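Local coordinates for oxaloacetate acetylhydrolase (Cryphonectria parasitica, PDB 3M0K), which belongs to the phosphoenolpyruvate phosphomutase family of TIM-barrel proteins and is modelled here with an oxalate ion and a manganese ion bound, at residues His121-Ile126 against Arg168-Gln173; Val164-Thr169 against Ala192-Leu197. All coordinates share one frame; numbering follows the deposited sequence.

Interaction 1 (His121-Ile126 against Arg168-Gln173); sequences HLEDQI and RTDALQ. With OXL (oxalate ion), chain B.
Glu123 and Arg168 run side by side and point the same way, so that one carboxylate oxygen settles over the flat guanidinium group. Glu123 OE1 lies 3.4 Å from Arg168 NE, above the centre of that face, and no N-H is aimed at it; the attraction is between charges alone. The N-H groups are spent at the edge. Arg168 grips Asp170 side-on with two nitrogens, NE reaching OD2 and NH2 reaching OD1, both bonds 2.9 Å long, while NH1 gives a hydrogen bond of 2.8 Å to O2 of the oxalate ion. A long, extended arginine with CG anti to the backbone N (chi1 163°) suits this place, because it can carry a flat cation to the ligand. His121 lies alongside it, ring and guanidinium planes 29° apart, CE1 3.7 Å from Arg168 NH1, and its NE2 is bonded to Tyr50.

These groups sit at the C-terminal ends of two neighbouring parallel strands, 119-122 and 164-169, the end of a TIM barrel where active sites of this fold lie. Leu122 O takes the backbone N-H of Arg168 at 2.7 Å, and beyond this bond the chains soon lead into loops.

Asp124 ties its loop to the end of strand 164-169. Its OD1 receives the N-H of Asp170 on the syn lone pair in an almost straight bond (2.8 Å, 178°), and OD2 accepts from Thr169 OG1 at 2.8 Å. That hydroxyl also receives the Ala171 N-H, an ST turn leading toward helix 172-175. Asp124 and Asp170 bring like charges close, probably offset by Arg168 and Lys137 at Asp170 and by Arg183 at Asp124.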
# COMPACT_ATOMS: atom_id res chain seq x y z
N HIS A 121 -0.86 -16.48 -15.05
CA HIS A 121 0.08 -16.82 -16.11
C HIS A 121 1.45 -16.20 -15.88
O HIS A 121 1.58 -15.05 -15.48
CB HIS A 121 -0.46 -16.55 -17.51
CG HIS A 121 -0.83 -15.13 -17.78
ND1 HIS A 121 0.11 -14.15 -18.09
CD2 HIS A 121 -2.03 -14.52 -17.89
CE1 HIS A 121 -0.50 -13.01 -18.32
NE2 HIS A 121 -1.81 -13.21 -18.20
N LEU A 122 2.46 -17.03 -16.12
CA LEU A 122 3.85 -16.73 -15.85
C LEU A 122 4.60 -16.89 -17.16
O LEU A 122 4.48 -17.93 -17.82
CB LEU A 122 4.37 -17.73 -14.81
CG LEU A 122 5.83 -17.79 -14.42
CD1 LEU A 122 6.33 -16.41 -14.05
CD2 LEU A 122 6.01 -18.76 -13.26
N GLU A 123 5.36 -15.87 -17.55
CA GLU A 123 5.93 -15.80 -18.89
C GLU A 123 7.45 -15.89 -18.91
O GLU A 123 8.11 -15.85 -17.87
CB GLU A 123 5.46 -14.53 -19.61
CG GLU A 123 6.00 -13.25 -18.99
CD GLU A 123 5.15 -12.03 -19.31
OE1 GLU A 123 3.90 -12.12 -19.27
OE2 GLU A 123 5.75 -10.96 -19.60
N ASP A 124 7.99 -16.03 -20.12
CA ASP A 124 9.42 -16.18 -20.30
C ASP A 124 10.11 -14.91 -20.81
O ASP A 124 11.23 -14.96 -21.28
CB ASP A 124 9.71 -17.36 -21.23
CG ASP A 124 9.03 -17.22 -22.58
OD1 ASP A 124 8.21 -16.29 -22.74
OD2 ASP A 124 9.30 -18.05 -23.47
N GLN A 125 9.44 -13.76 -20.69
CA GLN A 125 10.08 -12.51 -21.06
C GLN A 125 11.20 -12.16 -20.10
O GLN A 125 11.19 -12.58 -18.94
CB GLN A 125 9.06 -11.37 -21.09
CG GLN A 125 8.02 -11.52 -22.17
CD GLN A 125 7.28 -10.23 -22.42
OE1 GLN A 125 6.06 -10.22 -22.55
NE2 GLN A 125 8.01 -9.12 -22.47
N ILE A 126 12.17 -11.38 -20.57
CA ILE A 126 13.19 -10.87 -19.68
C ILE A 126 12.49 -9.97 -18.67
O ILE A 126 11.43 -9.42 -18.97
CB ILE A 126 14.29 -10.10 -20.43
CG1 ILE A 126 13.71 -8.87 -21.13
CG2 ILE A 126 14.98 -11.01 -21.44
CD1 ILE A 126 14.77 -7.94 -21.67
N ARG A 168 3.12 -19.21 -19.81
CA ARG A 168 3.00 -18.38 -21.00
C ARG A 168 4.34 -18.28 -21.71
O ARG A 168 5.36 -18.13 -21.07
CB ARG A 168 2.48 -16.99 -20.63
CG ARG A 168 2.70 -15.96 -21.72
CD ARG A 168 2.05 -14.64 -21.36
NE ARG A 168 2.62 -13.54 -22.12
CZ ARG A 168 2.09 -12.32 -22.18
NH1 ARG A 168 0.96 -12.05 -21.54
NH2 ARG A 168 2.69 -11.37 -22.89
N THR A 169 4.33 -18.41 -23.03
CA THR A 169 5.55 -18.15 -23.78
C THR A 169 5.34 -17.03 -24.77
O THR A 169 4.37 -17.02 -25.52
CB THR A 169 6.11 -19.40 -24.51
OG1 THR A 169 7.30 -19.02 -25.20
CG2 THR A 169 5.12 -19.96 -25.51
N ASP A 170 6.27 -16.08 -24.73
CA ASP A 170 6.33 -14.95 -25.65
C ASP A 170 7.41 -15.17 -26.70
O ASP A 170 7.90 -14.21 -27.31
CB ASP A 170 6.62 -13.69 -24.86
CG ASP A 170 5.43 -13.22 -24.07
OD1 ASP A 170 4.49 -12.69 -24.70
OD2 ASP A 170 5.42 -13.39 -22.84
N ALA A 171 7.80 -16.43 -26.91
CA ALA A 171 8.96 -16.73 -27.74
C ALA A 171 8.67 -16.72 -29.24
O ALA A 171 9.61 -16.72 -30.04
CB ALA A 171 9.55 -18.07 -27.34
N LEU A 172 7.40 -16.72 -29.62
CA LEU A 172 7.04 -16.84 -31.03
C LEU A 172 7.75 -15.79 -31.86
O LEU A 172 8.42 -16.10 -32.84
CB LEU A 172 5.52 -16.73 -31.21
CG LEU A 172 4.97 -16.93 -32.62
CD1 LEU A 172 5.39 -18.29 -33.18
CD2 LEU A 172 3.46 -16.78 -32.63
N GLN A 173 7.60 -14.54 -31.44
CA GLN A 173 8.17 -13.40 -32.14
C GLN A 173 9.64 -13.62 -32.51
O GLN A 173 10.01 -13.56 -33.68
CB GLN A 173 8.04 -12.16 -31.26
CG GLN A 173 8.21 -10.83 -31.96
CD GLN A 173 7.90 -9.67 -31.03
OE1 GLN A 173 6.85 -9.64 -30.39
NE2 GLN A 173 8.83 -8.72 -30.94
C1 OXL B . -2.24 -8.35 -20.12
C2 OXL B . -1.79 -9.68 -20.72
O1 OXL B . -1.51 -7.74 -19.41
O2 OXL B . -0.71 -10.09 -20.49
O3 OXL B . -3.50 -7.85 -20.43
O4 OXL B . -2.65 -10.40 -21.56

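Interaction 2 (Val164-Thr169 against Ala192-Leu197). With OXL (oxalate ion), chain B.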
# COMPACT_ATOMS: atom_id res chain seq x y z
N VAL A 164 -4.15 -22.71 -10.40
CA VAL A 164 -3.91 -23.10 -11.78
C VAL A 164 -2.78 -22.27 -12.37
O VAL A 164 -2.92 -21.06 -12.61
CB VAL A 164 -5.20 -22.90 -12.61
CG1 VAL A 164 -4.93 -23.16 -14.09
CG2 VAL A 164 -6.30 -23.80 -12.10
N LEU A 165 -1.63 -22.89 -12.59
CA LEU A 165 -0.49 -22.16 -13.13
C LEU A 165 -0.51 -22.27 -14.64
O LEU A 165 -0.51 -23.38 -15.19
CB LEU A 165 0.83 -22.68 -12.58
CG LEU A 165 2.06 -21.92 -13.10
CD1 LEU A 165 2.11 -20.45 -12.62
CD2 LEU A 165 3.33 -22.65 -12.72
N ILE A 166 -0.53 -21.12 -15.30
CA ILE A 166 -0.55 -21.06 -16.76
C ILE A 166 0.85 -20.66 -17.23
O ILE A 166 1.35 -19.59 -16.87
CB ILE A 166 -1.60 -20.03 -17.22
CG1 ILE A 166 -2.99 -20.46 -16.72
CG2 ILE A 166 -1.62 -19.91 -18.72
CD1 ILE A 166 -3.96 -19.29 -16.45
N ALA A 167 1.49 -21.53 -18.00
CA ALA A 167 2.81 -21.22 -18.51
C ALA A 167 2.67 -20.46 -19.82
O ALA A 167 2.18 -21.00 -20.81
CB ALA A 167 3.62 -22.51 -18.72
N ARG A 168 3.12 -19.21 -19.81
CA ARG A 168 3.00 -18.38 -21.00
C ARG A 168 4.34 -18.28 -21.71
O ARG A 168 5.36 -18.13 -21.07
CB ARG A 168 2.48 -16.99 -20.63
CG ARG A 168 2.70 -15.96 -21.72
CD ARG A 168 2.05 -14.64 -21.36
NE ARG A 168 2.62 -13.54 -22.12
CZ ARG A 168 2.09 -12.32 -22.18
NH1 ARG A 168 0.96 -12.05 -21.54
NH2 ARG A 168 2.69 -11.37 -22.89
N THR A 169 4.33 -18.41 -23.03
CA THR A 169 5.55 -18.15 -23.78
C THR A 169 5.34 -17.03 -24.77
O THR A 169 4.37 -17.02 -25.52
CB THR A 169 6.11 -19.40 -24.51
OG1 THR A 169 7.30 -19.02 -25.20
CG2 THR A 169 5.12 -19.96 -25.51
N ALA A 192 3.24 -27.14 -14.88
CA ALA A 192 2.26 -26.14 -15.26
C ALA A 192 0.96 -26.83 -15.66
O ALA A 192 0.99 -27.93 -16.21
CB ALA A 192 2.79 -25.27 -16.40
N ASP A 193 -0.16 -26.19 -15.37
CA ASP A 193 -1.48 -26.77 -15.58
C ASP A 193 -2.09 -26.46 -16.96
O ASP A 193 -2.94 -27.22 -17.47
CB ASP A 193 -2.44 -26.27 -14.50
CG ASP A 193 -1.95 -26.60 -13.10
OD1 ASP A 193 -2.02 -27.79 -12.72
OD2 ASP A 193 -1.53 -25.68 -12.37
N VAL A 194 -1.67 -25.35 -17.54
CA VAL A 194 -2.24 -24.84 -18.78
C VAL A 194 -1.15 -24.11 -19.54
O VAL A 194 -0.22 -23.57 -18.93
CB VAL A 194 -3.38 -23.83 -18.49
CG1 VAL A 194 -4.02 -23.36 -19.79
CG2 VAL A 194 -4.43 -24.45 -17.58
N GLY A 195 -1.23 -24.10 -20.87
CA GLY A 195 -0.24 -23.40 -21.65
C GLY A 195 -0.83 -22.19 -22.36
O GLY A 195 -2.00 -22.19 -22.70
N LEU A 196 -0.01 -21.17 -22.54
CA LEU A 196 -0.43 -19.98 -23.28
C LEU A 196 0.66 -19.61 -24.27
O LEU A 196 1.73 -19.13 -23.90
CB LEU A 196 -0.70 -18.82 -22.32
CG LEU A 196 -0.81 -17.39 -22.87
CD1 LEU A 196 -1.73 -17.28 -24.09
CD2 LEU A 196 -1.26 -16.47 -21.74
N LEU A 197 0.38 -19.84 -25.55
CA LEU A 197 1.28 -19.39 -26.59
C LEU A 197 0.77 -18.01 -26.96
O LEU A 197 -0.32 -17.87 -27.51
CB LEU A 197 1.24 -20.33 -27.80
CG LEU A 197 2.43 -20.21 -28.77
CD1 LEU A 197 2.51 -21.39 -29.74
CD2 LEU A 197 2.40 -18.90 -29.54
C1 OXL B . -2.24 -8.35 -20.12
C2 OXL B . -1.79 -9.68 -20.72
O1 OXL B . -1.51 -7.74 -19.41
O2 OXL B . -0.71 -10.09 -20.49
O3 OXL B . -3.50 -7.85 -20.43
O4 OXL B . -2.65 -10.40 -21.56
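Strands 164-169 and 194-197 run parallel, 4.5 Å apart at the closest approach of their axes and turned by 25°, with Ile166 facing Val194 and Arg168 facing Leu196. The bonds alternate as in any parallel pair: Ala167 N gives to Val194 O and Ala167 O takes the N-H of Leu196, after which Leu196 O receives the N-H of Thr169.

At the start of the pair an aspartate takes over. Leu165 N donates to Asp193 OD2 (2.8 Å, 167°) on the anti lone pair, while Leu165 O accepts two N-H groups, from Asp193 at 2.8 Å and, longer, from Val194 at 3.3 Å. With CG beside its own backbone N (chi1 -58°), Asp193 turns its carboxylate back to the neighbouring strand, and Lys156 and Arg17 supply balancing charge.

On one face Ile166 and Val194 lie side by side, CG1 of the isoleucine 3.8 Å from CB of the valine, and the other branch, Ile166 CG2, meets Leu196 CB at 3.9 Å. Branched residues fill this side well. Leu196 also flanks the aliphatic stem of Arg168, its CD2 3.8 Å from Arg168 CD, an apolar wall along a chain whose charged end continues to the oxalate. On the reverse face Ala167 CB touches, at 3.7 Å, CB of Ala192, which precedes the strand; a methyl group suits Ala167, pressed by two helices.

Helices 142-158 and 177-190 cover that outer face, reaching Ala167 from both, with Cys180 against Leu197. Inside, Leu219 of strand 219-222 touches Ile166, Val194 and Leu196, as expected where a TIM barrel closes, and helix 12-22 meets Val164 and Val194.

The two contacts have centres 10 Å apart and share strand 164-169, which lies between strands 119-122 and 194-197 in the parallel barrel sheet. Along the chain, 121-126 comes first, then 164-173, then 192-197, so successive strands take successive places, joined by beta-alpha-beta crossovers through helix 142-158 and then helices 172-175 and 177-190. Interaction 2 is mostly strand pairing within the barrel wall; interaction 1 lies where that wall gives way to loops. Ile166 O, bonded to Leu122 N, probably links the pairs directly. Arg168 belongs to both: interaction 2 pairs the strand that carries it, and the carboxylates of interaction 1 are likely to steady its guanidinium toward the oxalate, near the manganese ion.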